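PDB 6IYM: 5-oxopent-3-ene-1,2,5-tricarboxylate decarboxylase from Exiguobacterium antarcticum B7, which binds a magnesium ion and is a beta-rich member of the fumarylacetoacetate (FAA) hydrolase family, assembled here from two subunits. Local coordinates for residues G132-D137 and L231-V236; E141-H146 and D217-L222. All blocks are in the same frame, centred on the assembly; numbering follows the deposited sequence.

Contact 1: G132-D137 and L231-V236; sequences GTTGRD and LEAGDV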
loop_
_atom_site.group_PDB
_atom_site.type_symbol
_atom_site.label_atom_id
_atom_site.label_comp_id
_atom_site.label_asym_id
_atom_site.label_seq_id
_atom_site.Cartn_x
_atom_site.Cartn_y
_atom_site.Cartn_z
ATOM N N GLY A 132 -1.646 10.326 13.409
ATOM C CA GLY A 132 -0.933 10.139 14.683
ATOM C C GLY A 132 -1.604 9.090 15.557
ATOM O O GLY A 132 -0.941 8.570 16.457
ATOM N N THR A 133 -2.875 8.802 15.318
ATOM C CA THR A 133 -3.679 7.866 16.153
ATOM C C THR A 133 -4.588 7.042 15.227
ATOM O O THR A 133 -5.295 7.623 14.381
ATOM C CB THR A 133 -4.412 8.588 17.302
ATOM O OG1 THR A 133 -5.400 9.492 16.813
ATOM C CG2 THR A 133 -3.480 9.377 18.192
ATOM N N THR A 134 -4.507 5.716 15.361
ATOM C CA THR A 134 -5.277 4.721 14.586
ATOM C C THR A 134 -6.757 4.942 14.866
ATOM O O THR A 134 -7.108 5.235 16.011
ATOM C CB THR A 134 -4.862 3.297 14.972
ATOM O OG1 THR A 134 -3.451 3.255 14.743
ATOM C CG2 THR A 134 -5.593 2.226 14.189
ATOM N N GLY A 135 -7.593 4.848 13.857
ATOM C CA GLY A 135 -9.027 5.067 14.075
ATOM C C GLY A 135 -9.788 4.754 12.821
ATOM O O GLY A 135 -9.159 4.579 11.765
ATOM N N ARG A 136 -11.105 4.767 12.919
ATOM C CA ARG A 136 -11.991 4.438 11.785
ATOM C C ARG A 136 -13.226 5.321 11.898
ATOM O O ARG A 136 -13.508 5.725 13.016
ATOM C CB ARG A 136 -12.323 2.953 11.880
ATOM C CG ARG A 136 -12.931 2.378 10.619
ATOM C CD ARG A 136 -13.332 0.951 10.901
ATOM N NE ARG A 136 -14.763 0.775 10.772
ATOM C CZ ARG A 136 -15.359 -0.381 10.549
ATOM N NH1 ARG A 136 -14.651 -1.488 10.445
ATOM N NH2 ARG A 136 -16.666 -0.425 10.410
ATOM N N ASP A 137 -13.908 5.603 10.791
ATOM C CA ASP A 137 -15.213 6.320 10.803
ATOM C C ASP A 137 -15.034 7.619 11.592
ATOM O O ASP A 137 -15.772 7.858 12.557
ATOM C CB ASP A 137 -16.301 5.411 11.372
ATOM C CG ASP A 137 -16.345 4.087 10.637
ATOM O OD1 ASP A 137 -16.392 4.121 9.409
ATOM O OD2 ASP A 137 -16.252 3.041 11.304
ATOM N N LEU A 231 -7.534 3.811 9.595
ATOM C CA LEU A 231 -6.273 4.544 9.360
ATOM C C LEU A 231 -5.311 4.139 10.473
ATOM O O LEU A 231 -5.748 4.115 11.637
ATOM C CB LEU A 231 -6.537 6.049 9.353
ATOM C CG LEU A 231 -7.526 6.553 8.299
ATOM C CD1 LEU A 231 -7.684 8.079 8.389
ATOM C CD2 LEU A 231 -7.076 6.142 6.910
ATOM N N GLU A 232 -4.068 3.838 10.119
ATOM C CA GLU A 232 -2.976 3.482 11.067
ATOM C C GLU A 232 -2.153 4.726 11.417
ATOM O O GLU A 232 -1.903 5.530 10.546
ATOM C CB GLU A 232 -2.040 2.429 10.467
ATOM C CG GLU A 232 -2.754 1.255 9.816
ATOM C CD GLU A 232 -3.408 0.266 10.773
ATOM O OE1 GLU A 232 -3.241 0.427 11.997
ATOM O OE2 GLU A 232 -4.092 -0.665 10.284
ATOM N N ALA A 233 -1.702 4.834 12.663
ATOM C CA ALA A 233 -0.656 5.781 13.090
ATOM C C ALA A 233 0.499 5.700 12.078
ATOM O O ALA A 233 0.925 4.591 11.742
ATOM C CB ALA A 233 -0.201 5.469 14.497
ATOM N N GLY A 234 0.917 6.846 11.544
ATOM C CA GLY A 234 2.009 6.933 10.554
ATOM C C GLY A 234 1.521 6.819 9.127
ATOM O O GLY A 234 2.382 6.879 8.199
ATOM N N ASP A 235 0.215 6.635 8.910
ATOM C CA ASP A 235 -0.372 6.795 7.549
ATOM C C ASP A 235 -0.024 8.184 6.989
ATOM O O ASP A 235 -0.034 9.176 7.765
ATOM C CB ASP A 235 -1.885 6.636 7.557
ATOM C CG ASP A 235 -2.362 5.247 7.201
ATOM O OD1 ASP A 235 -1.576 4.494 6.586
ATOM O OD2 ASP A 235 -3.524 4.938 7.536
ATOM N N VAL A 236 0.256 8.247 5.687
ATOM C CA VAL A 236 0.530 9.498 4.920
ATOM C C VAL A 236 -0.579 9.651 3.878
ATOM O O VAL A 236 -0.705 8.792 2.992
ATOM C CB VAL A 236 1.918 9.487 4.249
ATOM C CG1 VAL A 236 2.220 10.792 3.519
ATOM C CG2 VAL A 236 3.025 9.195 5.241
#
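The carbonyl oxygen L231 O is gripped twice from segment 132-137: G135 N donates a hydrogen bond in the carbonyl plane (3.0 Å from G135 N to L231 O), and the CA-H of T134 closes in beside it at 3.0 Å from T134 CA to L231 O. L231 N returns the first bond to G135 O over 2.8 Å, which makes G135 and L231 an antiparallel hydrogen-bonded pair, a single beta bridge between two loops of the FAA hydrolase fold. Beyond the bridge, T134 takes over with its side chain. Its OG1 is anti to the carbonyl carbon (chi1 -56°) and accepts a nearly straight bond from A233 N at 3.1 Å. The methyl CG2, anti to the backbone N, also comes 3.2 Å from L231 O; T134 and the bent chain of E232 lie side by side, with CG2 3.7 Å from E232 OE1. A233 opens the inner part of a type II turn running from E232 to D235, with G234 at the positive-phi position. The turn is tied twice: D235 N bonds to E232 O, and E232 N donates to D235 OD2 from above the carboxylate plane, while D235 OD1 pairs with R70. On the other loop, R136 NE forms a salt bridge with D137 OD2, and its NH1 reaches E112 of the second subunit. Past the T134 bond, A233 CB rests 3.7 Å from G132 O.

Contact 2: E141-H146 and D217-L222; sequences ENALEH and DVVTIL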
loop_
_atom_site.group_PDB
_atom_site.type_symbol
_atom_site.label_atom_id
_atom_site.label_comp_id
_atom_site.label_asym_id
_atom_site.label_seq_id
_atom_site.Cartn_x
_atom_site.Cartn_y
_atom_site.Cartn_z
ATOM N N GLU A 141 -15.802 16.244 14.184
ATOM C CA GLU A 141 -15.492 16.628 15.591
ATOM C C GLU A 141 -14.179 15.975 16.073
ATOM O O GLU A 141 -13.512 16.586 16.934
ATOM C CB GLU A 141 -16.684 16.248 16.490
ATOM C CG GLU A 141 -16.712 16.957 17.845
ATOM C CD GLU A 141 -15.689 16.492 18.876
ATOM O OE1 GLU A 141 -15.320 15.303 18.844
ATOM O OE2 GLU A 141 -15.251 17.322 19.712
ATOM N N ASN A 142 -13.832 14.767 15.607
ATOM C CA ASN A 142 -12.640 14.031 16.108
ATOM C C ASN A 142 -11.526 13.961 15.043
ATOM O O ASN A 142 -10.425 13.601 15.432
ATOM C CB ASN A 142 -13.007 12.639 16.656
ATOM C CG ASN A 142 -13.475 11.612 15.636
ATOM O OD1 ASN A 142 -13.367 11.774 14.424
ATOM N ND2 ASN A 142 -13.997 10.505 16.126
ATOM N N ALA A 143 -11.798 14.231 13.762
ATOM C CA ALA A 143 -10.820 14.056 12.646
ATOM C C ALA A 143 -9.418 14.495 13.070
ATOM O O ALA A 143 -8.517 13.641 13.113
ATOM C CB ALA A 143 -11.233 14.844 11.438
ATOM N N LEU A 144 -9.267 15.790 13.364
ATOM C CA LEU A 144 -7.972 16.484 13.533
ATOM C C LEU A 144 -7.272 15.954 14.786
ATOM O O LEU A 144 -6.009 16.029 14.872
ATOM C CB LEU A 144 -8.224 17.992 13.600
ATOM C CG LEU A 144 -8.605 18.672 12.287
ATOM C CD1 LEU A 144 -8.790 20.175 12.499
ATOM C CD2 LEU A 144 -7.546 18.422 11.220
ATOM N N GLU A 145 -8.054 15.381 15.700
ATOM C CA GLU A 145 -7.517 14.698 16.897
ATOM C C GLU A 145 -6.699 13.470 16.462
ATOM O O GLU A 145 -5.797 13.084 17.205
ATOM C CB GLU A 145 -8.666 14.384 17.870
ATOM C CG GLU A 145 -8.512 15.089 19.205
ATOM C CD GLU A 145 -7.293 14.653 20.012
ATOM O OE1 GLU A 145 -6.902 13.469 19.898
ATOM O OE2 GLU A 145 -6.729 15.495 20.759
ATOM N N HIS A 146 -6.996 12.866 15.308
ATOM C CA HIS A 146 -6.209 11.717 14.782
ATOM C C HIS A 146 -5.018 12.173 13.906
ATOM O O HIS A 146 -4.362 11.301 13.334
ATOM C CB HIS A 146 -7.136 10.756 14.026
ATOM C CG HIS A 146 -8.147 10.089 14.893
ATOM N ND1 HIS A 146 -9.312 10.735 15.319
ATOM C CD2 HIS A 146 -8.200 8.837 15.391
ATOM C CE1 HIS A 146 -10.020 9.896 16.046
ATOM N NE2 HIS A 146 -9.361 8.738 16.105
ATOM N N ASP A 217 -11.657 19.443 1.726
ATOM C CA ASP A 217 -10.700 19.981 2.728
ATOM C C ASP A 217 -10.140 18.821 3.571
ATOM O O ASP A 217 -10.532 17.645 3.344
ATOM C CB ASP A 217 -11.335 21.119 3.540
ATOM C CG ASP A 217 -12.320 20.675 4.603
ATOM O OD1 ASP A 217 -12.776 19.521 4.518
ATOM O OD2 ASP A 217 -12.596 21.480 5.519
ATOM N N VAL A 218 -9.206 19.119 4.466
ATOM C CA VAL A 218 -8.484 18.079 5.249
ATOM C C VAL A 218 -9.523 17.258 6.036
ATOM O O VAL A 218 -9.582 16.012 5.852
ATOM C CB VAL A 218 -7.394 18.721 6.126
ATOM C CG1 VAL A 218 -6.854 17.770 7.196
ATOM C CG2 VAL A 218 -6.263 19.252 5.264
ATOM N N VAL A 219 -10.378 17.906 6.824
ATOM C CA VAL A 219 -11.393 17.184 7.655
ATOM C C VAL A 219 -12.271 16.292 6.767
ATOM O O VAL A 219 -12.405 15.107 7.105
ATOM C CB VAL A 219 -12.192 18.125 8.576
ATOM C CG1 VAL A 219 -13.443 17.471 9.133
ATOM C CG2 VAL A 219 -11.322 18.606 9.725
ATOM N N THR A 220 -12.763 16.754 5.618
ATOM C CA THR A 220 -13.605 15.921 4.703
ATOM C C THR A 220 -12.810 14.725 4.161
ATOM O O THR A 220 -13.372 13.626 4.011
ATOM C CB THR A 220 -14.142 16.745 3.529
ATOM O OG1 THR A 220 -14.672 17.938 4.093
ATOM C CG2 THR A 220 -15.210 16.052 2.718
ATOM N N ILE A 221 -11.541 14.926 3.807
ATOM C CA ILE A 221 -10.691 13.803 3.331
ATOM C C ILE A 221 -10.649 12.746 4.449
ATOM O O ILE A 221 -10.976 11.595 4.161
ATOM C CB ILE A 221 -9.291 14.297 2.904
ATOM C CG1 ILE A 221 -9.345 15.033 1.559
ATOM C CG2 ILE A 221 -8.323 13.135 2.896
ATOM C CD1 ILE A 221 -8.170 15.919 1.289
ATOM N N LEU A 222 -10.296 13.129 5.676
ATOM C CA LEU A 222 -10.169 12.201 6.833
ATOM C C LEU A 222 -11.485 11.445 7.064
ATOM O O LEU A 222 -11.460 10.197 7.129
ATOM C CB LEU A 222 -9.778 13.008 8.067
ATOM C CG LEU A 222 -8.364 13.583 8.062
ATOM C CD1 LEU A 222 -8.210 14.592 9.194
ATOM C CD2 LEU A 222 -7.336 12.482 8.184
#
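L144 lies at about a right angle to both V218 and V219, its isobutyl group set across one end of helix 218-225. With chi1 at -73°, L144 CG is anti to its own carbonyl carbon and comes 3.7 Å from V219 CG2; the same methyl also meets both L144 CD1 and L144 CD2. L144 CD2 goes further and touches V218 CG1 at 4.1 Å. A143 works differently: its CB points toward the helix and sits astride the fork of V219, 4.1 Å from each of V219 CG1 and V219 CG2. L222, one turn on from V218, points back at the loop and brings its CD1 to 3.8 Å from A143 CB and 4.0 Å from the carbonyl oxygen A143 O. The contact thus packs A143 and L144 against the first turn of helix 218-225. Each partner is braced from within: D217 is the N-cap, its OD1 accepting from T220 N, and H146 ND1 donates to N142 O, which lies close to the plane of the ring. V218 and L222 also touch I129 of strand 121-131, and L144 and V218 both meet Y150. The side chains that meet between the segments are all aliphatic, so what joins loop to helix is the fit of aliphatic branches and burial rather than directional bonding.

Each contact takes one segment from the connection between strands 121-131 and 147-158, contact 1 from its beginning and contact 2 from its end; the other segment comes from helix 218-225 or the loop after it. Along the chain contact 2 is nested inside the loop that contact 1 closes. Their centres are 11 Å apart, and they touch directly at H146, the last residue of segment 141-146. G132 N probably hydrogen-bonds to H146 O at 2.9 Å, and T133 OG1 packs 3.1 Å from H146 CA. Neither contact contains a magnesium ligand; the metal is held by E124 and E126 of strand 121-131 and D155 of strand 147-158, the two strands that this connection joins.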